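Side-chain contact in contact-dependent inhibitor A (Enterobacter cloacae subsp. cloacae, PDB 4NTQ), which probably acts as an RNase toxin that cleaves ribosomal RNA in target bacteria and is held here in complex with its immunity protein: residues I200-D205 / N211-F216. Numbering follows the deposited sequence.
Sequences ITPDID and NGWKMF
I200 lays its CD1 methyl over one face of the W213 indole, 3.9 Å from the centroid of the six-membered ring and 11° off the ring normal, a CH-pi contact. The same ring turns its CE3 corner to the neighbouring backbone: W213 CE3 lies 3.2 Å from T201 C, and W213 CZ3 meets P202 CD at 3.5 Å. W213 CG stands anti to the carbonyl carbon (chi1 -61°), which brings the indole back beside the other strand, with its edge toward the T201 backbone, although its CB points away from it. On the same face as I200, the terminal CE of selenomethionine M215 meets I200 CG2 at 3.9 Å. F174 and A169 also touch I200, and A168 and L172 touch W213, so helix 164-170 and the loop after it cover this apolar side.

Strands 199-202 and 213-216 form an antiparallel beta hairpin in the middle of a six-stranded meander. T201 and K214 form a hydrogen-bonded pair of it, with K214 N to T201 O at 2.9 Å and an N-H...O angle of 168°. Nearer the connecting loop, D203 N donates to G212 O at 2.8 Å.

T201 and K214 direct their side chains to the other face, where the K214 chain, bent at chi2 and chi4, carries NZ to the D203 carboxylate. This salt bridge, 3.0 Å from K214 NZ to D203 OD2, is weak as a hydrogen bond; NZ also bonds to T225 OG1 of strand 222-226. D203 OD2 is engaged a second time by D205 N, closing an Asx turn that positions the carboxylate. On this side the immunity protein CdiI packs F78 on T201 and E30 on K214, while its E31 N bonds to D205 OD2.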
loop_
_atom_site.group_PDB
_atom_site.type_symbol
_atom_site.label_atom_id
_atom_site.label_comp_id
_atom_site.label_asym_id
_atom_site.label_seq_id
_atom_site.Cartn_x
_atom_site.Cartn_y
_atom_site.Cartn_z
ATOM N N ILE A 200 5.992 9.289 -6.066
ATOM C CA ILE A 200 4.847 9.911 -5.418
ATOM C C ILE A 200 3.548 9.391 -6.017
ATOM O O ILE A 200 3.514 8.980 -7.177
ATOM C CB ILE A 200 4.873 11.437 -5.537
ATOM C CG1 ILE A 200 5.046 11.864 -6.988
ATOM C CG2 ILE A 200 5.987 12.035 -4.708
ATOM C CD1 ILE A 200 5.065 13.362 -7.173
ATOM N N THR A 201 2.496 9.371 -5.198
ATOM C CA THR A 201 1.125 9.154 -5.651
ATOM C C THR A 201 0.301 10.176 -4.929
ATOM O O THR A 201 0.632 10.537 -3.800
ATOM C CB THR A 201 0.526 7.796 -5.230
ATOM O OG1 THR A 201 0.519 7.691 -3.801
ATOM C CG2 THR A 201 1.296 6.666 -5.795
ATOM N N PRO A 202 -0.779 10.646 -5.569
ATOM C CA PRO A 202 -1.686 11.620 -4.960
ATOM C C PRO A 202 -2.306 11.111 -3.675
ATOM O O PRO A 202 -2.756 9.965 -3.596
ATOM C CB PRO A 202 -2.772 11.806 -6.031
ATOM C CG PRO A 202 -2.623 10.646 -6.952
ATOM C CD PRO A 202 -1.166 10.343 -6.956
ATOM N N ASP A 203 -2.318 11.977 -2.672
ATOM C CA ASP A 203 -2.889 11.651 -1.378
ATOM C C ASP A 203 -4.397 11.674 -1.543
ATOM O O ASP A 203 -4.988 12.727 -1.790
ATOM C CB ASP A 203 -2.419 12.664 -0.324
ATOM C CG ASP A 203 -2.786 12.259 1.081
ATOM O OD1 ASP A 203 -2.593 13.069 2.014
ATOM O OD2 ASP A 203 -3.272 11.129 1.258
ATOM N N ILE A 204 -5.006 10.498 -1.433
ATOM C CA ILE A 204 -6.449 10.342 -1.592
ATOM C C ILE A 204 -7.158 10.366 -0.249
ATOM O O ILE A 204 -8.375 10.214 -0.186
ATOM C CB ILE A 204 -6.807 9.003 -2.275
ATOM C CG1 ILE A 204 -6.423 7.829 -1.373
ATOM C CG2 ILE A 204 -6.142 8.896 -3.641
ATOM C CD1 ILE A 204 -6.828 6.487 -1.910
ATOM N N ASP A 205 -6.385 10.571 0.814
ATOM C CA ASP A 205 -6.852 10.364 2.184
ATOM C C ASP A 205 -8.049 11.237 2.580
ATOM O O ASP A 205 -8.374 12.212 1.899
ATOM C CB ASP A 205 -5.692 10.541 3.168
ATOM C CG ASP A 205 -5.942 9.851 4.492
ATOM O OD1 ASP A 205 -5.174 10.107 5.445
ATOM O OD2 ASP A 205 -6.910 9.060 4.583
ATOM N N ASN A 211 -4.831 18.464 -2.323
ATOM C CA ASN A 211 -3.965 17.919 -3.360
ATOM C C ASN A 211 -2.538 17.666 -2.877
ATOM O O ASN A 211 -1.590 18.269 -3.378
ATOM C CB ASN A 211 -3.972 18.830 -4.584
ATOM N N GLY A 212 -2.401 16.777 -1.896
ATOM C CA GLY A 212 -1.102 16.410 -1.363
ATOM C C GLY A 212 -0.566 15.110 -1.937
ATOM O O GLY A 212 -1.166 14.532 -2.835
ATOM N N TRP A 213 0.559 14.634 -1.408
ATOM C CA TRP A 213 1.209 13.446 -1.954
ATOM C C TRP A 213 1.677 12.482 -0.870
ATOM O O TRP A 213 1.995 12.892 0.242
ATOM C CB TRP A 213 2.433 13.851 -2.776
ATOM C CG TRP A 213 2.153 14.722 -3.965
ATOM C CD1 TRP A 213 2.264 16.081 -4.032
ATOM C CD2 TRP A 213 1.743 14.290 -5.269
ATOM N NE1 TRP A 213 1.936 16.520 -5.291
ATOM C CE2 TRP A 213 1.617 15.441 -6.071
ATOM C CE3 TRP A 213 1.473 13.040 -5.837
ATOM C CZ2 TRP A 213 1.227 15.381 -7.412
ATOM C CZ3 TRP A 213 1.085 12.982 -7.160
ATOM C CH2 TRP A 213 0.970 14.145 -7.937
ATOM N N LYS A 214 1.720 11.196 -1.199
ATOM C CA LYS A 214 2.437 10.228 -0.374
ATOM C C LYS A 214 3.695 9.897 -1.154
ATOM O O LYS A 214 3.640 9.774 -2.376
ATOM C CB LYS A 214 1.597 8.969 -0.145
ATOM C CG LYS A 214 0.225 9.256 0.452
ATOM C CD LYS A 214 0.139 8.802 1.893
ATOM C CE LYS A 214 -1.219 9.138 2.523
ATOM N NZ LYS A 214 -1.176 10.394 3.339
HETATM N N MSE A 215 4.830 9.773 -0.471
HETATM C CA MSE A 215 6.086 9.507 -1.164
HETATM C C MSE A 215 6.689 8.192 -0.721
HETATM O O MSE A 215 6.604 7.834 0.448
HETATM C CB MSE A 215 7.076 10.642 -0.932
HETATM C CG MSE A 215 8.432 10.450 -1.596
HETATM SE SE MSE A 215 9.596 11.991 -1.301
HETATM C CE MSE A 215 8.334 13.385 -1.848
ATOM N N PHE A 216 7.293 7.468 -1.657
ATOM C CA PHE A 216 7.979 6.226 -1.332
ATOM C C PHE A 216 9.426 6.284 -1.818
ATOM O O PHE A 216 9.711 6.841 -2.879
ATOM C CB PHE A 216 7.260 5.033 -1.958
ATOM C CG PHE A 216 5.827 4.897 -1.530
ATOM C CD1 PHE A 216 5.469 4.013 -0.530
ATOM C CD2 PHE A 216 4.837 5.659 -2.125
ATOM C CE1 PHE A 216 4.147 3.885 -0.132
ATOM C CE2 PHE A 216 3.510 5.531 -1.740
ATOM C CZ PHE A 216 3.168 4.641 -0.743
#